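Local coordinates for protein NAD(P)H-hydrate epimerase (Saccharomyces cerevisiae, PDB 1JZT) that interconverts the S and R epimers of NAD(P)HX, the hydrated, damaged form of NAD(P)H, so that both can be repaired, with a potassium ion as cofactor, at residues L31-G36 / A78-L83; S38-V43 / K82-N87; R45-R50 / K132-V137; H60-A65 / L125-P130; D73-A78 / V90-R95. One frame throughout, in Å; residues are numbered along the deposited sequence.

How the interactions relate
Interactions 1 and 2 pair helix 28-46 with helix 69-83 and the turn after it, their centres about 8 Å apart and in touch where His80 CB meets Ala40 CB at 3.6 Å. Interactions 3, 4 and 5 pack a helix or loop onto the central, largely parallel sheet of a Rossmann-like fold. Interaction 3, at the end of helix 28-46, joins interaction 2 by a probable hydrogen bond, Tyr86 OH to Phe47 O (2.7 Å). Interactions 4 and 5 share the pairing of strands 60-65 and 88-91, with Phe91 N 2.7 Å from Val63 O. Asp73, a predicted NADPHX-binding residue, lies within interaction 5; the side chain of Glu33 is about 8 Å from that of Asp73.

Interaction 1. Residues L31-G36 / A78-L83; sequences LMELAG and ARHLKL
Glu33 OE2 accepts two hydrogen bonds, from Arg79 NH1 at 2.9 Å and from His80 NE2 at 2.8 Å. The first arrives on its syn lone pair and is nearly straight (171°); the imidazole N-H comes from the anti side, 35° out of the carboxylate plane. The other oxygen, OE1, takes Arg79 NH2 at 2.8 Å, also by its syn lone pair. Arg79 therefore meets the acid end-on, one nitrogen to each oxygen, in a bidentate salt bridge whose two planes are nearly coplanar. Glu33 reaches over from helix 28-46 with a bend at chi2 (61°), and Arg79 turns at chi3 to present its guanidinium edge. Phe37, also on helix 28-46, packs edge-to-face with the His80 ring. Three donors hold both carboxylate oxygens and fix the rotation of the group. The paired positive arginine would probably keep Glu33 ionised, and the carboxylate in turn would favour a proton on His80 NE2, the nitrogen that donates here.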
# COMPACT_ATOMS: atom_id res chain seq x y z
N LEU A 31 -1.20 -13.82 3.72
CA LEU A 31 -0.54 -12.57 4.09
C LEU A 31 -0.94 -11.39 3.20
O LEU A 31 -1.17 -10.28 3.69
CB LEU A 31 0.98 -12.76 4.07
CG LEU A 31 1.51 -13.79 5.08
CD1 LEU A 31 3.04 -13.77 5.04
CD2 LEU A 31 1.01 -13.47 6.48
N MSE A 32 -1.01 -11.64 1.89
CA MSE A 32 -1.37 -10.61 0.94
C MSE A 32 -2.83 -10.17 1.12
O MSE A 32 -3.16 -8.98 1.01
CB MSE A 32 -1.14 -11.12 -0.49
CG MSE A 32 -1.32 -10.08 -1.58
SE MSE A 32 -0.38 -10.61 -3.22
CE MSE A 32 1.43 -10.32 -2.62
N GLU A 33 -3.71 -11.13 1.41
CA GLU A 33 -5.12 -10.81 1.63
C GLU A 33 -5.24 -9.94 2.88
O GLU A 33 -5.93 -8.92 2.88
CB GLU A 33 -5.92 -12.10 1.83
CG GLU A 33 -7.42 -11.91 1.91
CD GLU A 33 -8.01 -11.30 0.65
OE1 GLU A 33 -7.46 -11.51 -0.46
OE2 GLU A 33 -9.06 -10.63 0.76
N LEU A 34 -4.57 -10.36 3.95
CA LEU A 34 -4.61 -9.61 5.21
C LEU A 34 -3.97 -8.23 5.03
O LEU A 34 -4.48 -7.24 5.54
CB LEU A 34 -3.91 -10.40 6.32
CG LEU A 34 -4.60 -11.68 6.81
CD1 LEU A 34 -3.71 -12.36 7.85
CD2 LEU A 34 -5.96 -11.36 7.41
N ALA A 35 -2.85 -8.17 4.31
CA ALA A 35 -2.16 -6.90 4.08
C ALA A 35 -3.04 -5.94 3.27
O ALA A 35 -3.19 -4.77 3.63
CB ALA A 35 -0.84 -7.13 3.37
N GLY A 36 -3.59 -6.44 2.17
CA GLY A 36 -4.45 -5.62 1.33
C GLY A 36 -5.67 -5.15 2.09
O GLY A 36 -6.18 -4.04 1.87
N ALA A 78 -7.98 -2.98 -3.52
CA ALA A 78 -8.99 -2.52 -4.45
C ALA A 78 -10.31 -3.28 -4.31
O ALA A 78 -11.39 -2.68 -4.40
CB ALA A 78 -8.47 -2.61 -5.88
N ARG A 79 -10.24 -4.59 -4.11
CA ARG A 79 -11.45 -5.42 -3.96
C ARG A 79 -12.18 -5.08 -2.66
O ARG A 79 -13.40 -4.96 -2.65
CB ARG A 79 -11.08 -6.91 -4.02
CG ARG A 79 -12.18 -7.89 -3.55
CD ARG A 79 -11.89 -9.32 -4.04
NE ARG A 79 -10.47 -9.64 -3.90
CZ ARG A 79 -9.88 -9.99 -2.76
NH1 ARG A 79 -10.59 -10.07 -1.64
NH2 ARG A 79 -8.57 -10.23 -2.75
N HIS A 80 -11.44 -4.92 -1.57
CA HIS A 80 -12.09 -4.58 -0.31
C HIS A 80 -12.73 -3.20 -0.36
O HIS A 80 -13.81 -2.99 0.18
CB HIS A 80 -11.11 -4.69 0.86
CG HIS A 80 -10.83 -6.11 1.26
ND1 HIS A 80 -11.73 -6.87 1.97
CD2 HIS A 80 -9.79 -6.93 0.97
CE1 HIS A 80 -11.27 -8.10 2.09
NE2 HIS A 80 -10.09 -8.16 1.50
N LEU A 81 -12.07 -2.26 -1.04
CA LEU A 81 -12.61 -0.91 -1.17
C LEU A 81 -13.93 -0.93 -1.93
O LEU A 81 -14.84 -0.15 -1.63
CB LEU A 81 -11.63 0.00 -1.89
CG LEU A 81 -10.40 0.44 -1.08
CD1 LEU A 81 -9.44 1.21 -1.98
CD2 LEU A 81 -10.86 1.31 0.09
N LYS A 82 -14.03 -1.82 -2.91
CA LYS A 82 -15.25 -1.94 -3.68
C LYS A 82 -16.34 -2.45 -2.73
O LYS A 82 -17.45 -1.93 -2.72
CB LYS A 82 -15.06 -2.92 -4.85
CG LYS A 82 -16.27 -3.08 -5.75
CD LYS A 82 -16.55 -1.81 -6.53
CE LYS A 82 -17.78 -1.96 -7.41
NZ LYS A 82 -18.02 -0.71 -8.18
N LEU A 83 -16.01 -3.46 -1.93
CA LEU A 83 -16.97 -4.01 -0.98
C LEU A 83 -17.34 -2.97 0.07
O LEU A 83 -18.49 -2.92 0.52
CB LEU A 83 -16.39 -5.26 -0.31
CG LEU A 83 -16.45 -6.51 -1.21
CD1 LEU A 83 -15.31 -7.45 -0.87
CD2 LEU A 83 -17.80 -7.20 -1.03

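Interaction 2. Residues S38-V43 / K82-N87; sequences SVAQAV and KLFGYN
Ala40 and Phe84 meet where helix 69-83 ends in a Schellman motif beside helix 28-46, two helices of the Rossmann-like fold. The motif turns on Gly85, whose positive phi (106°) would jam a CB against the preceding carbonyl oxygen; its N bonds back to Lys82 O at 3.1 Å. Phe84 and Tyr86, one on each side of this glycine, both direct their side chains at the neighbouring helix.

Apolar packing carries the contact. Ala40 CB lies obliquely to the Phe84 ring, 3.6 Å from CE2, and a side chain this small is consistent with the ring's close approach to the helix backbone. Phe84 CG stands anti to its own carbonyl carbon (chi1 -66°), which sends the ring out from the turn, and its CE2 corner leads: the backbone N of Gln41 lies near the ring plane, 4.0 Å from CE2. One turn further along, Val43 and Tyr86 also face each other, more loosely.

The polar ends of these residues find their partners beyond the two segments. Gln41 OE1 is hydrogen-bonded to Gln242 N near strand 243-245, and the Tyr86 hydroxyl is bonded to the carbonyl O of Phe47, just past the end of helix 28-46. Tyr86 OH thus passes Val43 O without bonding to it, at 4.2 Å.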
# COMPACT_ATOMS: atom_id res chain seq x y z
N SER A 38 -5.79 -4.52 5.31
CA SER A 38 -5.31 -3.44 6.18
C SER A 38 -5.31 -2.10 5.46
O SER A 38 -5.83 -1.11 5.97
CB SER A 38 -3.89 -3.75 6.66
OG SER A 38 -3.87 -4.83 7.57
N VAL A 39 -4.70 -2.08 4.28
CA VAL A 39 -4.64 -0.85 3.49
C VAL A 39 -6.04 -0.30 3.23
O VAL A 39 -6.29 0.88 3.40
CB VAL A 39 -3.96 -1.09 2.13
CG1 VAL A 39 -3.95 0.21 1.33
CG2 VAL A 39 -2.54 -1.59 2.35
N ALA A 40 -6.96 -1.16 2.79
CA ALA A 40 -8.33 -0.73 2.52
C ALA A 40 -8.98 -0.15 3.78
O ALA A 40 -9.65 0.89 3.74
CB ALA A 40 -9.15 -1.90 2.03
N GLN A 41 -8.79 -0.82 4.91
CA GLN A 41 -9.36 -0.32 6.17
C GLN A 41 -8.80 1.07 6.51
O GLN A 41 -9.53 1.94 7.00
CB GLN A 41 -9.08 -1.33 7.30
CG GLN A 41 -9.86 -1.09 8.60
CD GLN A 41 -9.77 -2.26 9.57
OE1 GLN A 41 -8.68 -2.68 9.94
NE2 GLN A 41 -10.91 -2.78 9.99
N ALA A 42 -7.51 1.31 6.26
CA ALA A 42 -6.89 2.62 6.54
C ALA A 42 -7.51 3.71 5.67
O ALA A 42 -7.76 4.83 6.13
CB ALA A 42 -5.37 2.56 6.29
N VAL A 43 -7.75 3.39 4.40
CA VAL A 43 -8.35 4.34 3.47
C VAL A 43 -9.76 4.70 3.92
O VAL A 43 -10.15 5.87 3.93
CB VAL A 43 -8.41 3.76 2.05
CG1 VAL A 43 -9.24 4.66 1.14
CG2 VAL A 43 -7.00 3.58 1.51
N LYS A 82 -14.03 -1.82 -2.91
CA LYS A 82 -15.25 -1.94 -3.68
C LYS A 82 -16.34 -2.45 -2.73
O LYS A 82 -17.45 -1.93 -2.72
CB LYS A 82 -15.06 -2.92 -4.85
CG LYS A 82 -16.27 -3.08 -5.75
CD LYS A 82 -16.55 -1.81 -6.53
CE LYS A 82 -17.78 -1.96 -7.41
NZ LYS A 82 -18.02 -0.71 -8.18
N LEU A 83 -16.01 -3.46 -1.93
CA LEU A 83 -16.97 -4.01 -0.98
C LEU A 83 -17.34 -2.97 0.07
O LEU A 83 -18.49 -2.92 0.52
CB LEU A 83 -16.39 -5.26 -0.31
CG LEU A 83 -16.45 -6.51 -1.21
CD1 LEU A 83 -15.31 -7.45 -0.87
CD2 LEU A 83 -17.80 -7.20 -1.03
N PHE A 84 -16.38 -2.12 0.45
CA PHE A 84 -16.61 -1.09 1.45
C PHE A 84 -17.47 0.08 0.95
O PHE A 84 -17.83 0.96 1.73
CB PHE A 84 -15.28 -0.55 1.99
CG PHE A 84 -14.47 -1.55 2.78
CD1 PHE A 84 -15.07 -2.69 3.31
CD2 PHE A 84 -13.11 -1.35 2.99
CE1 PHE A 84 -14.33 -3.62 4.04
CE2 PHE A 84 -12.35 -2.27 3.72
CZ PHE A 84 -12.96 -3.40 4.25
N GLY A 85 -17.78 0.10 -0.34
CA GLY A 85 -18.61 1.17 -0.86
C GLY A 85 -17.92 2.23 -1.69
O GLY A 85 -18.56 3.20 -2.12
N TYR A 86 -16.62 2.07 -1.93
CA TYR A 86 -15.89 3.04 -2.74
C TYR A 86 -15.90 2.67 -4.22
O TYR A 86 -16.38 1.61 -4.60
CB TYR A 86 -14.44 3.16 -2.26
CG TYR A 86 -14.31 3.71 -0.85
CD1 TYR A 86 -14.60 2.91 0.25
CD2 TYR A 86 -13.95 5.03 -0.62
CE1 TYR A 86 -14.55 3.41 1.55
CE2 TYR A 86 -13.89 5.56 0.67
CZ TYR A 86 -14.19 4.74 1.75
OH TYR A 86 -14.17 5.25 3.02
N ASN A 87 -15.38 3.57 -5.05
CA ASN A 87 -15.31 3.37 -6.49
C ASN A 87 -13.86 3.23 -6.91
O ASN A 87 -13.28 4.12 -7.54
CB ASN A 87 -15.94 4.57 -7.20
CG ASN A 87 -17.36 4.82 -6.76
OD1 ASN A 87 -18.22 3.95 -6.89
ND2 ASN A 87 -17.62 6.01 -6.22

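Interaction 3. Residues R45-R50 / K132-V137; sequences RQFPLR and KTLCIV
With CG trans to the carbonyl carbon (chi1 -57°), the Phe47 ring extends from the helix end to Cys135, whose SG sits between its backbone N and carbonyl carbon (chi1 72°) and leans to meet it. Cys135 CB approaches Phe47 CE2 at 3.7 Å, and SG lies 4.7 Å from the ring centroid, 43° off the normal, an oblique sulfur-aromatic contact. Leu134 touches the root of the same side chain, its CD2 methyl 4.1 Å from Phe47 CB. Outside the two segments, Pro168 and Val170 also pack on Phe47. Replacing Phe47 by an alanine would take the whole ring away and would probably leave Cys135 CB and SG without their aromatic neighbour, opening a gap between the helix end and the strand. The chain turns a corner at Leu134, so adjacent residues both reach the phenylalanine. In this Rossmann-like fold the first residue beyond helix 28-46 is laid against the start of strand 133-139, and the helix exit thereby packs on the sheet.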
# COMPACT_ATOMS: atom_id res chain seq x y z
N ARG A 45 -10.95 4.49 6.91
CA ARG A 45 -10.91 5.23 8.17
C ARG A 45 -10.45 6.67 7.99
O ARG A 45 -10.90 7.57 8.70
CB ARG A 45 -10.02 4.50 9.17
CG ARG A 45 -10.14 5.03 10.58
CD ARG A 45 -9.66 4.01 11.59
NE ARG A 45 -10.49 2.81 11.61
CZ ARG A 45 -10.26 1.76 12.40
NH1 ARG A 45 -9.22 1.78 13.23
NH2 ARG A 45 -11.05 0.70 12.37
N GLN A 46 -9.56 6.89 7.02
CA GLN A 46 -9.02 8.21 6.72
C GLN A 46 -10.00 9.03 5.87
O GLN A 46 -10.06 10.25 5.98
CB GLN A 46 -7.68 8.05 5.99
CG GLN A 46 -6.81 9.29 5.90
CD GLN A 46 -6.29 9.76 7.25
OE1 GLN A 46 -6.03 8.96 8.15
NE2 GLN A 46 -6.13 11.07 7.40
N PHE A 47 -10.77 8.34 5.03
CA PHE A 47 -11.74 9.02 4.16
C PHE A 47 -13.14 8.42 4.30
O PHE A 47 -13.69 7.87 3.34
CB PHE A 47 -11.28 8.94 2.71
CG PHE A 47 -9.91 9.51 2.47
CD1 PHE A 47 -9.70 10.88 2.50
CD2 PHE A 47 -8.83 8.67 2.22
CE1 PHE A 47 -8.42 11.41 2.28
CE2 PHE A 47 -7.56 9.18 2.00
CZ PHE A 47 -7.35 10.56 2.03
N PRO A 48 -13.75 8.52 5.49
CA PRO A 48 -15.09 7.98 5.74
C PRO A 48 -16.12 8.51 4.73
O PRO A 48 -16.08 9.67 4.33
CB PRO A 48 -15.39 8.43 7.17
CG PRO A 48 -14.57 9.67 7.33
CD PRO A 48 -13.28 9.31 6.65
N LEU A 49 -17.02 7.63 4.32
CA LEU A 49 -18.05 8.00 3.36
C LEU A 49 -19.26 8.65 4.01
O LEU A 49 -20.05 9.31 3.33
CB LEU A 49 -18.48 6.77 2.55
CG LEU A 49 -17.40 6.16 1.66
CD1 LEU A 49 -17.91 4.89 1.02
CD2 LEU A 49 -16.99 7.16 0.59
N ARG A 50 -19.41 8.48 5.32
CA ARG A 50 -20.55 9.06 6.02
C ARG A 50 -20.56 10.58 5.95
O ARG A 50 -19.56 11.24 6.25
CB ARG A 50 -20.56 8.65 7.50
CG ARG A 50 -21.84 9.07 8.20
CD ARG A 50 -21.59 9.63 9.59
NE ARG A 50 -22.83 10.10 10.21
N LYS A 132 -12.11 14.11 -10.04
CA LYS A 132 -12.42 12.73 -10.40
C LYS A 132 -11.92 11.69 -9.40
O LYS A 132 -12.46 10.59 -9.32
CB LYS A 132 -11.87 12.41 -11.79
CG LYS A 132 -12.39 11.11 -12.36
CD LYS A 132 -12.30 11.08 -13.88
CE LYS A 132 -13.06 9.89 -14.45
NZ LYS A 132 -12.99 9.84 -15.94
N THR A 133 -10.89 12.06 -8.64
CA THR A 133 -10.29 11.14 -7.69
C THR A 133 -10.27 11.62 -6.25
O THR A 133 -9.87 12.75 -5.96
CB THR A 133 -8.85 10.84 -8.13
OG1 THR A 133 -8.89 10.15 -9.39
CG2 THR A 133 -8.12 9.99 -7.10
N LEU A 134 -10.70 10.75 -5.34
CA LEU A 134 -10.74 11.04 -3.90
C LEU A 134 -9.35 10.94 -3.31
O LEU A 134 -8.92 11.80 -2.54
CB LEU A 134 -11.67 10.04 -3.20
CG LEU A 134 -11.57 9.95 -1.68
CD1 LEU A 134 -12.08 11.24 -1.02
CD2 LEU A 134 -12.38 8.76 -1.20
N CYS A 135 -8.64 9.86 -3.64
CA CYS A 135 -7.29 9.65 -3.16
C CYS A 135 -6.61 8.63 -4.06
O CYS A 135 -7.28 7.91 -4.81
CB CYS A 135 -7.28 9.15 -1.72
SG CYS A 135 -7.83 7.42 -1.52
N ILE A 136 -5.29 8.59 -3.98
CA ILE A 136 -4.50 7.68 -4.79
C ILE A 136 -3.77 6.69 -3.89
O ILE A 136 -3.20 7.08 -2.87
CB ILE A 136 -3.46 8.45 -5.62
CG1 ILE A 136 -4.18 9.45 -6.52
CG2 ILE A 136 -2.62 7.48 -6.45
CD1 ILE A 136 -3.27 10.54 -7.08
N VAL A 137 -3.83 5.42 -4.24
CA VAL A 137 -3.14 4.40 -3.47
C VAL A 137 -1.86 4.05 -4.22
O VAL A 137 -1.90 3.54 -5.36
CB VAL A 137 -3.96 3.12 -3.30
CG1 VAL A 137 -3.14 2.08 -2.54
CG2 VAL A 137 -5.25 3.42 -2.55

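Interaction 4. Residues H60-A65 / L125-P130; sequences HVFVIA and LEYLKP
Phe62 and Tyr127 make the tight part of this contact. Tyr127 CB sits over one face of the Phe62 ring, 3.6 Å from its centroid, a CH-pi contact whose closest pair is Phe62 CD1 and Tyr127 CB at 3.5 Å. The two ring planes lie only 9° apart but are slid past each other, so they barely overlap, and it is the tyrosine's CB that occupies the phenylalanine face. Phe62 holds its CG opposite the backbone N (chi1 -166°), which carries the ring off strand 60-65 toward the 3-10 turn. Leu128 adds its CD1 methyl obliquely, 3.9 Å from Phe62 CE2. With Phe62 trimmed to an alanine, Tyr127 CB and Leu128 CD1 would probably lose their common support and a gap would open beneath the turn.

His60 completes an aromatic cluster at the start of a central strand of the Rossmann-like sheet, where the loop before strand 133-139 packs onto it. Trp124 and Phe91 also pack on Phe62, the buried member of the three.

The partly exposed His60 side is looser. Tyr127 points its CE1 edge at the imidazole face in a T-shaped pair, centroids 5.6 Å apart and planes at 87°. His60 ND1 is hydrogen-bonded to Lys132 O, and Lys132 also makes a cation-pi contact with the Tyr127 ring.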
# COMPACT_ATOMS: atom_id res chain seq x y z
N HIS A 60 -13.38 8.49 -7.48
CA HIS A 60 -12.76 7.18 -7.44
C HIS A 60 -11.52 7.12 -6.55
O HIS A 60 -10.95 8.14 -6.19
CB HIS A 60 -12.36 6.76 -8.86
CG HIS A 60 -13.44 6.94 -9.87
ND1 HIS A 60 -13.72 8.15 -10.46
CD2 HIS A 60 -14.34 6.06 -10.39
CE1 HIS A 60 -14.73 8.02 -11.30
NE2 HIS A 60 -15.13 6.76 -11.27
N VAL A 61 -11.13 5.90 -6.19
CA VAL A 61 -9.92 5.68 -5.42
C VAL A 61 -9.00 5.08 -6.48
O VAL A 61 -9.20 3.94 -6.91
CB VAL A 61 -10.11 4.66 -4.25
CG1 VAL A 61 -8.76 4.32 -3.64
CG2 VAL A 61 -11.02 5.27 -3.17
N PHE A 62 -8.01 5.86 -6.92
CA PHE A 62 -7.08 5.41 -7.96
C PHE A 62 -5.94 4.59 -7.39
O PHE A 62 -5.04 5.12 -6.73
CB PHE A 62 -6.53 6.62 -8.73
CG PHE A 62 -5.84 6.26 -10.02
CD1 PHE A 62 -6.49 5.49 -10.98
CD2 PHE A 62 -4.55 6.71 -10.29
CE1 PHE A 62 -5.86 5.16 -12.18
CE2 PHE A 62 -3.91 6.39 -11.50
CZ PHE A 62 -4.57 5.62 -12.45
N VAL A 63 -5.98 3.28 -7.64
CA VAL A 63 -4.96 2.35 -7.15
C VAL A 63 -3.94 2.01 -8.23
O VAL A 63 -4.29 1.43 -9.26
CB VAL A 63 -5.61 1.04 -6.66
CG1 VAL A 63 -4.56 0.09 -6.12
CG2 VAL A 63 -6.66 1.34 -5.60
N ILE A 64 -2.67 2.36 -7.99
CA ILE A 64 -1.61 2.06 -8.95
C ILE A 64 -0.80 0.88 -8.43
O ILE A 64 -0.11 0.97 -7.41
CB ILE A 64 -0.68 3.28 -9.15
CG1 ILE A 64 -1.54 4.53 -9.45
CG2 ILE A 64 0.28 3.02 -10.30
CD1 ILE A 64 -0.73 5.81 -9.66
N ALA A 65 -0.88 -0.24 -9.15
CA ALA A 65 -0.20 -1.47 -8.75
C ALA A 65 1.11 -1.76 -9.47
O ALA A 65 1.16 -1.77 -10.70
CB ALA A 65 -1.16 -2.65 -8.91
N LEU A 125 -3.96 9.04 -16.87
CA LEU A 125 -3.76 10.42 -16.44
C LEU A 125 -5.04 11.17 -16.09
O LEU A 125 -5.02 12.13 -15.32
CB LEU A 125 -2.99 11.21 -17.50
CG LEU A 125 -1.49 10.92 -17.63
CD1 LEU A 125 -0.93 11.70 -18.81
CD2 LEU A 125 -0.77 11.31 -16.34
N GLU A 126 -6.16 10.73 -16.66
CA GLU A 126 -7.44 11.38 -16.38
C GLU A 126 -7.80 11.25 -14.90
O GLU A 126 -8.59 12.04 -14.37
CB GLU A 126 -8.54 10.77 -17.24
N TYR A 127 -7.22 10.26 -14.23
CA TYR A 127 -7.50 10.03 -12.82
C TYR A 127 -6.64 10.85 -11.87
O TYR A 127 -6.75 10.71 -10.65
CB TYR A 127 -7.37 8.55 -12.49
CG TYR A 127 -8.49 7.72 -13.08
CD1 TYR A 127 -9.76 7.71 -12.48
CD2 TYR A 127 -8.31 7.00 -14.25
CE1 TYR A 127 -10.81 6.99 -13.04
CE2 TYR A 127 -9.35 6.29 -14.82
CZ TYR A 127 -10.60 6.29 -14.22
OH TYR A 127 -11.63 5.58 -14.79
N LEU A 128 -5.78 11.70 -12.43
CA LEU A 128 -4.92 12.55 -11.61
C LEU A 128 -5.53 13.94 -11.50
O LEU A 128 -4.82 14.92 -11.26
CB LEU A 128 -3.51 12.63 -12.20
CG LEU A 128 -2.59 11.45 -11.87
CD1 LEU A 128 -3.18 10.16 -12.41
CD2 LEU A 128 -1.21 11.69 -12.46
N LYS A 129 -6.84 14.02 -11.68
CA LYS A 129 -7.57 15.28 -11.59
C LYS A 129 -8.40 15.27 -10.31
O LYS A 129 -9.09 14.29 -10.02
CB LYS A 129 -8.49 15.46 -12.80
CG LYS A 129 -7.76 15.54 -14.12
CD LYS A 129 -8.74 15.64 -15.28
CE LYS A 129 -8.00 15.63 -16.62
NZ LYS A 129 -8.94 15.56 -17.77
N PRO A 130 -8.33 16.35 -9.53
CA PRO A 130 -9.06 16.51 -8.27
C PRO A 130 -10.55 16.16 -8.30
O PRO A 130 -11.05 15.47 -7.41
CB PRO A 130 -8.82 17.97 -7.91
CG PRO A 130 -7.47 18.24 -8.48
CD PRO A 130 -7.53 17.56 -9.83

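Interaction 5. Residues D73-A78 / V90-R95; sequences DGLVCA and VFYPKR
Ala78 CB and Val90 CG2 form the closest pair here, 3.5 Å apart, where helix 69-83 rests on strand 88-91. One turn earlier, Leu75 straddles two strand-side residues: its CD2 meets Val90 CG1 at 4.0 Å, while CD1 lies 3.8 Å from Tyr92 CE2. The leucine's CD2 also stands over one face of the Tyr92 ring, toward its rim. Leu75 turns CG away from its carbonyl carbon, beside the backbone N (chi1 -60°), which sends the branched end of the side chain toward Val90 and Tyr92. In the next shell, Arg95 CG lies over the centre of the opposite ring face, 3.4 Å above its plane, so aliphatic carbons lie on both faces of Tyr92. Arg95 is held there by its NE, which gives a nearly straight bond (173°) to Tyr92 O at 3.0 Å. Ala65 of strand 60-65 packs on both Leu75 and Tyr92. Leu75, Ala78 and Val90 pack the helix on the strand within a beta-alpha-beta crossover, strand 60-65, helix 69-83, strand 88-91, whose helix carries Asp73 of the predicted NADPHX site, as in Rossmann-type nucleotide-binding folds.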
# COMPACT_ATOMS: atom_id res chain seq x y z
N ASP A 73 -0.60 -6.46 -3.07
CA ASP A 73 -1.32 -5.95 -1.90
C ASP A 73 -2.35 -4.93 -2.38
O ASP A 73 -3.46 -4.85 -1.85
CB ASP A 73 -0.36 -5.26 -0.91
CG ASP A 73 0.56 -6.25 -0.19
OD1 ASP A 73 0.34 -7.47 -0.27
OD2 ASP A 73 1.51 -5.78 0.47
N GLY A 74 -1.99 -4.16 -3.40
CA GLY A 74 -2.91 -3.17 -3.94
C GLY A 74 -4.12 -3.79 -4.62
O GLY A 74 -5.23 -3.26 -4.52
N LEU A 75 -3.91 -4.91 -5.32
CA LEU A 75 -5.01 -5.59 -6.01
C LEU A 75 -6.04 -6.07 -4.99
O LEU A 75 -7.25 -6.02 -5.25
CB LEU A 75 -4.47 -6.78 -6.82
CG LEU A 75 -3.44 -6.44 -7.91
CD1 LEU A 75 -3.03 -7.71 -8.68
CD2 LEU A 75 -4.03 -5.41 -8.84
N VAL A 76 -5.56 -6.55 -3.84
CA VAL A 76 -6.44 -7.01 -2.76
C VAL A 76 -7.19 -5.80 -2.20
O VAL A 76 -8.41 -5.82 -2.02
CB VAL A 76 -5.63 -7.66 -1.62
CG1 VAL A 76 -6.52 -7.90 -0.40
CG2 VAL A 76 -5.04 -8.98 -2.09
N CYS A 77 -6.44 -4.74 -1.91
CA CYS A 77 -7.00 -3.50 -1.37
C CYS A 77 -8.17 -2.99 -2.21
O CYS A 77 -9.21 -2.61 -1.68
CB CYS A 77 -5.91 -2.43 -1.32
SG CYS A 77 -6.50 -0.77 -0.91
N ALA A 78 -7.98 -2.98 -3.52
CA ALA A 78 -8.99 -2.52 -4.45
C ALA A 78 -10.31 -3.28 -4.31
O ALA A 78 -11.39 -2.68 -4.40
CB ALA A 78 -8.47 -2.61 -5.88
N VAL A 90 -8.16 0.53 -10.79
CA VAL A 90 -6.78 0.06 -10.75
C VAL A 90 -6.00 0.30 -12.04
O VAL A 90 -6.50 0.03 -13.14
CB VAL A 90 -6.71 -1.46 -10.45
CG1 VAL A 90 -5.27 -1.95 -10.54
CG2 VAL A 90 -7.28 -1.74 -9.06
N PHE A 91 -4.78 0.80 -11.88
CA PHE A 91 -3.85 1.04 -12.99
C PHE A 91 -2.75 0.01 -12.74
O PHE A 91 -2.01 0.08 -11.75
CB PHE A 91 -3.29 2.47 -12.94
CG PHE A 91 -2.27 2.76 -14.02
CD1 PHE A 91 -2.41 2.23 -15.30
CD2 PHE A 91 -1.20 3.61 -13.77
CE1 PHE A 91 -1.49 2.52 -16.31
CE2 PHE A 91 -0.26 3.91 -14.77
CZ PHE A 91 -0.41 3.37 -16.04
N TYR A 92 -2.69 -0.98 -13.64
CA TYR A 92 -1.74 -2.09 -13.54
C TYR A 92 -0.92 -2.14 -14.83
O TYR A 92 -1.17 -2.99 -15.69
CB TYR A 92 -2.54 -3.39 -13.37
CG TYR A 92 -1.80 -4.58 -12.80
CD1 TYR A 92 -0.56 -4.42 -12.17
CD2 TYR A 92 -2.37 -5.85 -12.81
CE1 TYR A 92 0.08 -5.51 -11.57
CE2 TYR A 92 -1.74 -6.94 -12.21
CZ TYR A 92 -0.52 -6.76 -11.59
OH TYR A 92 0.09 -7.82 -10.96
N PRO A 93 0.07 -1.24 -14.98
CA PRO A 93 0.93 -1.15 -16.16
C PRO A 93 1.79 -2.36 -16.52
O PRO A 93 1.77 -2.82 -17.66
CB PRO A 93 1.77 0.09 -15.87
CG PRO A 93 1.89 0.06 -14.38
CD PRO A 93 0.48 -0.27 -13.96
N LYS A 94 2.55 -2.88 -15.55
CA LYS A 94 3.42 -4.03 -15.79
C LYS A 94 3.00 -5.24 -14.97
O LYS A 94 3.06 -5.22 -13.74
CB LYS A 94 4.87 -3.67 -15.47
CD LYS A 94 7.26 -4.44 -15.28
NZ LYS A 94 7.83 -6.82 -14.78
N ARG A 95 2.61 -6.31 -15.65
CA ARG A 95 2.17 -7.52 -14.98
C ARG A 95 3.08 -8.70 -15.29
O ARG A 95 3.30 -9.03 -16.46
CB ARG A 95 0.74 -7.85 -15.41
CG ARG A 95 -0.16 -6.62 -15.41
CD ARG A 95 -1.54 -6.94 -15.92
NE ARG A 95 -2.33 -5.72 -16.09
CZ ARG A 95 -3.60 -5.71 -16.47
NH1 ARG A 95 -4.23 -6.86 -16.72
NH2 ARG A 95 -4.24 -4.56 -16.60